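Local structure of frutapin (Artocarpus altilis, 5TQZ) at residues Ser33-Ile38 with Leu61-Val66; Val96-Lys101 with Glu115-Tyr120. The protein is a jacalin-related lectin that binds glucose and probably recognises mannose- and glucose-type sugars on glycans. All coordinates share one frame; numbering follows the deposited sequence.

How the interactions relate
Followed from the N terminus, the chain meets interaction 1 first: strand 26-34 ends, turns through 35-37 into strand 38-47, and its end is later joined by 61-66, which closes a loop of 22 residues and sets strand 64-69 at the border of its four-stranded sheet. Interaction 2 opens only afterwards, when 115-120, having left strand 109-114, returns to strand 95-104 and closes a shorter loop within the next sheet. The two loops lie in series, neither nested nor crossed. In space they touch, since Arg98 NE reaches Glu36 O and Ile38 N reaches Val97 O, so two sheets of the jacalin-like fold are tied together.

Interaction 1 of 2, residues Ser33-Ile38 with Leu61-Val66; sequences SYKEAI and LPYTNV
With its CG anti to the carbonyl carbon (chi1 -82°), Tyr63 lays its ring against the turn that follows Tyr34, while Tyr34, whose CG sits between its own backbone N and carbonyl carbon (chi1 74°), sends its ring out alongside Thr64. The two segments illustrate how an edge pairing in a four-stranded sheet of a jacalin-like lectin domain passes into loop packing. Ser33 and Asn65 form an antiparallel non-hydrogen-bonded pair, and Tyr34 and Thr64 the hydrogen-bonded pair beside it. Of the latter pair's two bonds, the shorter runs from Thr64 N to Tyr34 O (3.0 Å); the return bond from Tyr34 N to Thr64 O is more bent. Next to them, Ser33 CA offers its hydrogen to the same Thr64 O at 3.1 Å, so this oxygen is approached twice.

Beyond the paired strands the Tyr63 ring takes over. Lys35 CB stands over one face, 3.6 Å from the ring centroid in a CH-pi contact, and Leu61 CB covers the opposite face, so the ring is held between two aliphatic groups. The turn itself is drawn together by Lys35 N bonding to Ala37 O, the oxygen that also touches Tyr63 CE2. Phe87 and Leu140 also touch this tyrosine side chain. On the other side of the paired strands, Thr64 and Tyr34 point the same way, and Thr64 CB rests over the Tyr34 ring, displaced toward its rim, while Val66 CG1 lies at the ring edge. Ser33 OG bonds to Ser40 N of the neighbouring strand, and also gives a hydrogen bond of 2.7 Å to a water that in turn donates to Leu61 O at 2.8 Å.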
ATOM      1  N   SER A  33      -0.442 -26.919  16.420  1.00 18.49           N
ATOM      2  CA  SER A  33      -0.494 -28.313  16.880  1.00 18.85           C
ATOM      3  C   SER A  33      -0.943 -29.106  15.648  1.00 19.53           C
ATOM      4  O   SER A  33      -1.514 -28.575  14.743  1.00 19.42           O
ATOM      5  CB  SER A  33      -1.424 -28.566  18.104  1.00 19.99           C
ATOM      6  OG  SER A  33      -2.796 -28.560  17.779  1.00 21.42           O
ATOM      7  N   TYR A  34      -0.599 -30.358  15.665  1.00 20.65           N
ATOM      8  CA  TYR A  34      -0.776 -31.240  14.535  1.00 19.41           C
ATOM      9  C   TYR A  34      -0.714 -32.674  14.839  1.00 19.67           C
ATOM     10  O   TYR A  34       0.059 -33.143  15.734  1.00 23.80           O
ATOM     11  CB  TYR A  34       0.329 -30.972  13.416  1.00 20.95           C
ATOM     12  CG  TYR A  34       1.728 -31.470  13.720  1.00 20.49           C
ATOM     13  CD1 TYR A  34       2.076 -32.845  13.543  1.00 25.50           C
ATOM     14  CD2 TYR A  34       2.653 -30.682  14.383  1.00 23.95           C
ATOM     15  CE1 TYR A  34       3.317 -33.337  13.837  1.00 26.90           C
ATOM     16  CE2 TYR A  34       3.865 -31.221  14.720  1.00 25.74           C
ATOM     17  CZ  TYR A  34       4.224 -32.498  14.466  1.00 28.66           C
ATOM     18  OH  TYR A  34       5.437 -33.120  14.841  1.00 27.86           O
ATOM     19  N   LYS A  35      -1.385 -33.428  13.956  1.00 20.44           N
ATOM     20  CA  LYS A  35      -1.214 -34.875  13.903  1.00 21.69           C
ATOM     21  C   LYS A  35      -1.605 -35.239  12.474  1.00 21.73           C
ATOM     22  O   LYS A  35      -0.843 -34.942  11.566  1.00 20.74           O
ATOM     23  CB  LYS A  35      -2.072 -35.484  15.075  1.00 24.82           C
ATOM     24  CG  LYS A  35      -2.018 -36.964  15.295  1.00 27.41           C
ATOM     25  CD  LYS A  35      -0.615 -37.490  15.311  1.00 32.64           C
ATOM     26  CE  LYS A  35      -0.680 -38.978  15.336  1.00 35.19           C
ATOM     27  NZ  LYS A  35       0.561 -39.714  15.704  1.00 39.33           N
ATOM     28  N   GLU A  36      -2.786 -35.750  12.262  1.00 22.15           N
ATOM     29  CA  GLU A  36      -3.336 -35.988  10.893  1.00 23.04           C
ATOM     30  C   GLU A  36      -3.636 -34.711  10.179  1.00 20.25           C
ATOM     31  O   GLU A  36      -3.657 -34.764   8.972  1.00 17.21           O
ATOM     32  CB  GLU A  36      -4.647 -36.725  10.947  1.00 23.24           C
ATOM     33  CG  GLU A  36      -4.567 -38.062  11.568  1.00 24.34           C
ATOM     34  CD  GLU A  36      -4.839 -38.153  13.080  1.00 24.80           C
ATOM     35  OE1 GLU A  36      -4.848 -37.184  13.885  1.00 27.52           O
ATOM     36  OE2 GLU A  36      -4.935 -39.339  13.452  1.00 24.57           O
ATOM     37  N   ALA A  37      -4.065 -33.654  10.917  1.00 20.68           N
ATOM     38  CA  ALA A  37      -4.337 -32.355  10.429  1.00 18.90           C
ATOM     39  C   ALA A  37      -3.721 -31.304  11.336  1.00 20.18           C
ATOM     40  O   ALA A  37      -3.004 -31.688  12.361  1.00 16.78           O
ATOM     41  CB  ALA A  37      -5.877 -32.199  10.367  1.00 18.34           C
ATOM     42  N   ILE A  38      -3.936 -30.024  10.975  1.00 17.79           N
ATOM     43  CA  ILE A  38      -3.622 -28.884  11.881  1.00 17.85           C
ATOM     44  C   ILE A  38      -4.751 -28.633  12.933  1.00 15.70           C
ATOM     45  O   ILE A  38      -5.910 -28.492  12.567  1.00 14.45           O
ATOM     46  CB  ILE A  38      -3.303 -27.637  11.108  1.00 17.64           C
ATOM     47  CG1 ILE A  38      -2.131 -27.821  10.108  1.00 18.53           C
ATOM     48  CG2 ILE A  38      -2.945 -26.501  12.038  1.00 18.02           C
ATOM     49  CD1 ILE A  38      -0.809 -28.235  10.744  1.00 18.28           C
ATOM     50  N   LEU A  61      -7.878 -31.210  21.040  1.00 29.28           N
ATOM     51  CA  LEU A  61      -7.314 -32.515  20.632  1.00 27.94           C
ATOM     52  C   LEU A  61      -5.871 -32.673  21.132  1.00 26.82           C
ATOM     53  O   LEU A  61      -5.126 -31.744  21.061  1.00 28.12           O
ATOM     54  CB  LEU A  61      -7.307 -32.693  19.082  1.00 26.14           C
ATOM     55  CG  LEU A  61      -8.697 -32.549  18.411  1.00 27.71           C
ATOM     56  CD1 LEU A  61      -8.580 -32.919  16.895  1.00 28.08           C
ATOM     57  CD2 LEU A  61      -9.729 -33.432  19.093  1.00 29.94           C
ATOM     58  N   PRO A  62      -5.486 -33.893  21.527  1.00 25.69           N
ATOM     59  CA  PRO A  62      -4.117 -34.191  22.008  1.00 25.47           C
ATOM     60  C   PRO A  62      -3.076 -34.359  20.855  1.00 25.00           C
ATOM     61  O   PRO A  62      -2.583 -35.511  20.539  1.00 28.32           O
ATOM     62  CB  PRO A  62      -4.352 -35.541  22.678  1.00 26.71           C
ATOM     63  CG  PRO A  62      -5.501 -36.202  21.921  1.00 26.64           C
ATOM     64  CD  PRO A  62      -6.149 -35.144  21.115  1.00 26.17           C
ATOM     65  N   TYR A  63      -2.784 -33.224  20.232  1.00 22.93           N
ATOM     66  CA  TYR A  63      -1.851 -33.105  19.045  1.00 22.23           C
ATOM     67  C   TYR A  63      -0.393 -32.719  19.535  1.00 22.73           C
ATOM     68  O   TYR A  63      -0.280 -32.301  20.604  1.00 22.84           O
ATOM     69  CB  TYR A  63      -2.439 -32.072  18.084  1.00 19.99           C
ATOM     70  CG  TYR A  63      -3.517 -32.612  17.163  1.00 21.74           C
ATOM     71  CD1 TYR A  63      -4.185 -33.810  17.446  1.00 20.65           C
ATOM     72  CD2 TYR A  63      -3.938 -31.899  16.129  1.00 20.41           C
ATOM     73  CE1 TYR A  63      -5.161 -34.328  16.579  1.00 20.84           C
ATOM     74  CE2 TYR A  63      -4.839 -32.437  15.257  1.00 20.27           C
ATOM     75  CZ  TYR A  63      -5.380 -33.621  15.477  1.00 20.80           C
ATOM     76  OH  TYR A  63      -6.344 -34.105  14.525  1.00 25.42           O
ATOM     77  N   THR A  64       0.658 -32.777  18.680  1.00 21.57           N
ATOM     78  CA  THR A  64       1.990 -32.388  19.056  1.00 21.99           C
ATOM     79  C   THR A  64       2.058 -30.828  18.821  1.00 21.73           C
ATOM     80  O   THR A  64       1.727 -30.332  17.790  1.00 23.05           O
ATOM     81  CB  THR A  64       2.944 -33.038  18.063  1.00 21.44           C
ATOM     82  OG1 THR A  64       2.803 -34.432  18.242  1.00 22.73           O
ATOM     83  CG2 THR A  64       4.403 -32.568  18.186  1.00 21.78           C
ATOM     84  N   ASN A  65       2.561 -30.089  19.811  1.00 23.31           N
ATOM     85  CA  ASN A  65       2.740 -28.676  19.749  1.00 22.68           C
ATOM     86  C   ASN A  65       4.169 -28.345  19.191  1.00 22.27           C
ATOM     87  O   ASN A  65       5.185 -29.056  19.551  1.00 24.99           O
ATOM     88  CB  ASN A  65       2.549 -28.032  21.100  1.00 26.28           C
ATOM     89  CG  ASN A  65       1.163 -28.233  21.739  1.00 28.82           C
ATOM     90  OD1 ASN A  65       1.071 -28.649  22.929  1.00 37.09           O
ATOM     91  ND2 ASN A  65       0.110 -27.905  21.027  1.00 31.75           N
ATOM     92  N   VAL A  66       4.191 -27.353  18.298  1.00 21.72           N
ATOM     93  CA  VAL A  66       5.523 -26.912  17.810  1.00 21.92           C
ATOM     94  C   VAL A  66       5.481 -25.373  17.897  1.00 22.43           C
ATOM     95  O   VAL A  66       4.484 -24.786  17.796  1.00 20.52           O
ATOM     96  CB  VAL A  66       5.792 -27.430  16.433  1.00 26.38           C
ATOM     97  CG1 VAL A  66       4.690 -27.037  15.546  1.00 27.29           C
ATOM     98  CG2 VAL A  66       7.124 -26.853  15.863  1.00 26.25           C
TER
HETATM   99  O   HOH W   1      -4.251 -29.270  19.988  1.00 25.28           O

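Interaction 2 of 2, residues Val96-Lys101 with Glu115-Tyr120; sequences VVRSLK and EEDGTY
Glu115 N gives a backbone hydrogen bond of 2.9 Å to Arg98 O, at the point where Arg98 and Ser99 form a classic beta bulge of strand 95-104 opposite Tyr83. From this bulge the side chains of Arg98 and Ser99 both point toward the loop that leaves strand 109-114. Arg98 is folded back on itself, with bends at chi2 (-57°) and chi3 (-63°), which keeps its guanidinium close to the loop. There NH2 meets two carboxylates. Glu115 OE1 arrives at the guanidinium edge in a salt bridge, 3.0 Å from NH2, on a side chain that is extended beyond CG. Asp117 instead puts CB over a face of the guanidinium, and its OD2 forms a salt bridge to NH2 whose hydrogen bond is weak (3.3 Å). The Asp117 carboxylate is turned 81° from the guanidinium plane. Two acids sharing one nitrogen would be expected to stabilise the positive charge. The remaining nitrogens point elsewhere: NE bonds to Glu36 O and NH1 weakly to Pro86 O, so the guanidinium also links to the turn of interaction 1.

Ser99 makes the second junction. Its CB packs against Glu115 O, and its OG, anti to the backbone N, bonds to Tyr113 O while accepting a hydrogen bond of 2.7 Å from a water. That water donates its other hydrogen to Glu116 OE2 at 2.9 Å, a bridge that joins the bulge to Glu116, the centre of an inverse gamma turn. Past this turn the chain enters strand 119-125, where Thr119 and Tyr120 pack on Tyr120 of a second subunit. A beta bulge whose arginine anchors a salt-bridge network thus ties the connection between the two outermost strands of this sheet to its inner strand 95-104, within the beta-prism fold of jacalin-like lectins.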
ATOM      1  N   VAL A  96     -10.463 -29.373   5.717  1.00 15.58           N
ATOM      2  CA  VAL A  96      -9.724 -28.637   6.723  1.00 15.98           C
ATOM      3  C   VAL A  96      -8.338 -28.477   6.266  1.00 16.43           C
ATOM      4  O   VAL A  96      -8.005 -29.070   5.255  1.00 17.29           O
ATOM      5  CB  VAL A  96      -9.761 -29.322   8.034  1.00 16.42           C
ATOM      6  CG1 VAL A  96     -11.244 -29.567   8.445  1.00 17.28           C
ATOM      7  CG2 VAL A  96      -8.968 -30.628   8.070  1.00 17.46           C
ATOM      8  N   VAL A  97      -7.477 -27.799   7.045  1.00 14.75           N
ATOM      9  CA  VAL A  97      -6.025 -27.672   6.647  1.00 13.60           C
ATOM     10  C   VAL A  97      -5.418 -28.901   7.250  1.00 14.48           C
ATOM     11  O   VAL A  97      -5.439 -29.045   8.522  1.00 15.82           O
ATOM     12  CB  VAL A  97      -5.508 -26.352   7.223  1.00 13.73           C
ATOM     13  CG1 VAL A  97      -3.982 -26.239   6.938  1.00 15.31           C
ATOM     14  CG2 VAL A  97      -6.360 -25.165   6.728  1.00 13.68           C
ATOM     15  N   ARG A  98      -4.985 -29.825   6.426  1.00 14.07           N
ATOM     16  CA  ARG A  98      -4.235 -31.015   6.784  1.00 16.04           C
ATOM     17  C   ARG A  98      -2.716 -30.890   7.124  1.00 15.96           C
ATOM     18  O   ARG A  98      -2.212 -31.643   7.901  1.00 16.93           O
ATOM     19  CB  ARG A  98      -4.398 -32.056   5.719  1.00 16.69           C
ATOM     20  CG  ARG A  98      -5.855 -32.544   5.515  1.00 16.44           C
ATOM     21  CD  ARG A  98      -6.592 -33.110   6.658  1.00 15.54           C
ATOM     22  NE  ARG A  98      -5.931 -34.324   7.105  1.00 17.86           N
ATOM     23  CZ  ARG A  98      -5.995 -35.537   6.539  1.00 19.67           C
ATOM     24  NH1 ARG A  98      -6.748 -35.831   5.491  1.00 21.41           N
ATOM     25  NH2 ARG A  98      -5.187 -36.466   7.007  1.00 19.25           N
ATOM     26  N   SER A  99      -2.100 -29.946   6.448  1.00 15.52           N
ATOM     27  CA  SER A  99      -0.691 -29.693   6.545  1.00 16.60           C
ATOM     28  C   SER A  99      -0.453 -28.236   6.365  1.00 15.77           C
ATOM     29  O   SER A  99      -1.149 -27.579   5.584  1.00 15.63           O
ATOM     30  CB  SER A  99       0.011 -30.464   5.382  1.00 16.68           C
ATOM     31  OG  SER A  99       1.417 -30.506   5.718  1.00 17.67           O
ATOM     32  N   LEU A 100       0.590 -27.745   6.995  1.00 15.23           N
ATOM     33  CA  LEU A 100       1.222 -26.480   6.733  1.00 15.26           C
ATOM     34  C   LEU A 100       2.756 -26.622   6.679  1.00 14.46           C
ATOM     35  O   LEU A 100       3.343 -27.447   7.397  1.00 17.29           O
ATOM     36  CB  LEU A 100       0.912 -25.467   7.899  1.00 14.16           C
ATOM     37  CG  LEU A 100      -0.552 -24.836   7.844  1.00 14.91           C
ATOM     38  CD1 LEU A 100      -0.817 -24.105   9.114  1.00 14.28           C
ATOM     39  CD2 LEU A 100      -0.741 -24.135   6.529  1.00 15.90           C
ATOM     40  N   LYS A 101       3.341 -25.706   5.991  1.00 15.59           N
ATOM     41  CA  LYS A 101       4.785 -25.678   5.756  1.00 16.07           C
ATOM     42  C   LYS A 101       5.195 -24.227   5.473  1.00 15.36           C
ATOM     43  O   LYS A 101       4.602 -23.586   4.503  1.00 16.43           O
ATOM     44  CB  LYS A 101       5.121 -26.511   4.521  1.00 18.83           C
ATOM     45  CG  LYS A 101       6.633 -26.665   4.388  1.00 22.07           C
ATOM     46  CD  LYS A 101       6.852 -27.564   3.175  1.00 25.60           C
ATOM     47  CE  LYS A 101       8.258 -27.661   2.875  1.00 28.78           C
ATOM     48  NZ  LYS A 101       8.381 -28.619   1.802  1.00 27.35           N
ATOM     49  N   GLU A 115      -0.473 -33.977   7.866  1.00 21.31           N
ATOM     50  CA  GLU A 115      -0.375 -34.890   6.719  1.00 21.87           C
ATOM     51  C   GLU A 115      -0.702 -34.220   5.373  1.00 20.21           C
ATOM     52  O   GLU A 115      -1.748 -33.475   5.240  1.00 20.07           O
ATOM     53  CB  GLU A 115      -1.197 -36.032   6.900  1.00 21.80           C
ATOM     54  CG  GLU A 115      -0.699 -37.026   8.030  1.00 22.54           C
ATOM     55  CD  GLU A 115      -1.723 -38.131   8.403  1.00 23.59           C
ATOM     56  OE1 GLU A 115      -2.781 -38.048   7.718  1.00 25.71           O
ATOM     57  OE2 GLU A 115      -1.552 -38.935   9.404  1.00 22.75           O
ATOM     58  N   GLU A 116       0.129 -34.649   4.427  1.00 22.48           N
ATOM     59  CA  GLU A 116       0.129 -34.030   3.159  1.00 22.39           C
ATOM     60  C   GLU A 116      -0.971 -34.663   2.263  1.00 23.76           C
ATOM     61  O   GLU A 116      -0.688 -35.208   1.208  1.00 21.27           O
ATOM     62  CB  GLU A 116       1.583 -33.953   2.455  1.00 22.95           C
ATOM     63  CG  GLU A 116       2.524 -33.115   3.256  1.00 23.38           C
ATOM     64  CD  GLU A 116       3.815 -32.725   2.539  1.00 24.68           C
ATOM     65  OE1 GLU A 116       4.356 -33.614   1.838  1.00 31.36           O
ATOM     66  OE2 GLU A 116       4.226 -31.575   2.666  1.00 25.37           O
ATOM     67  N   ASP A 117      -2.229 -34.639   2.664  1.00 22.02           N
ATOM     68  CA  ASP A 117      -3.289 -35.235   1.908  1.00 22.46           C
ATOM     69  C   ASP A 117      -4.216 -34.220   1.362  1.00 22.12           C
ATOM     70  O   ASP A 117      -4.586 -33.284   2.073  1.00 20.66           O
ATOM     71  CB  ASP A 117      -4.088 -36.111   2.923  1.00 24.05           C
ATOM     72  CG  ASP A 117      -3.282 -37.377   3.442  1.00 25.71           C
ATOM     73  OD1 ASP A 117      -2.219 -37.883   2.911  1.00 29.07           O
ATOM     74  OD2 ASP A 117      -3.842 -37.970   4.398  1.00 30.89           O
ATOM     75  N   GLY A 118      -4.613 -34.449   0.098  1.00 20.63           N
ATOM     76  CA  GLY A 118      -5.622 -33.678  -0.610  1.00 20.34           C
ATOM     77  C   GLY A 118      -5.034 -32.663  -1.562  1.00 19.99           C
ATOM     78  O   GLY A 118      -4.090 -32.990  -2.249  1.00 22.84           O
ATOM     79  N   THR A 119      -5.595 -31.428  -1.521  1.00 20.09           N
ATOM     80  CA  THR A 119      -5.366 -30.333  -2.517  1.00 19.83           C
ATOM     81  C   THR A 119      -4.262 -29.372  -2.008  1.00 19.17           C
ATOM     82  O   THR A 119      -4.379 -28.966  -0.865  1.00 18.69           O
ATOM     83  CB  THR A 119      -6.687 -29.535  -2.765  1.00 20.61           C
ATOM     84  OG1 THR A 119      -7.727 -30.452  -3.166  1.00 20.50           O
ATOM     85  CG2 THR A 119      -6.528 -28.517  -3.895  1.00 22.06           C
ATOM     86  N   TYR A 120      -3.205 -29.226  -2.796  1.00 16.33           N
ATOM     87  CA  TYR A 120      -2.062 -28.381  -2.499  1.00 18.26           C
ATOM     88  C   TYR A 120      -2.465 -26.948  -2.549  1.00 18.64           C
ATOM     89  O   TYR A 120      -3.317 -26.515  -3.401  1.00 19.98           O
ATOM     90  CB  TYR A 120      -1.029 -28.712  -3.515  1.00 18.99           C
ATOM     91  CG  TYR A 120       0.386 -28.146  -3.258  1.00 18.10           C
ATOM     92  CD1 TYR A 120       1.011 -28.187  -1.978  1.00 20.70           C
ATOM     93  CD2 TYR A 120       1.101 -27.454  -4.346  1.00 18.21           C
ATOM     94  CE1 TYR A 120       2.253 -27.655  -1.822  1.00 19.26           C
ATOM     95  CE2 TYR A 120       2.286 -26.982  -4.106  1.00 16.80           C
ATOM     96  CZ  TYR A 120       2.825 -27.040  -2.921  1.00 19.11           C
ATOM     97  OH  TYR A 120       4.073 -26.577  -2.746  1.00 21.76           O
TER
HETATM   98  O   HOH W   2       2.678 -29.309   3.626  1.00 28.32           O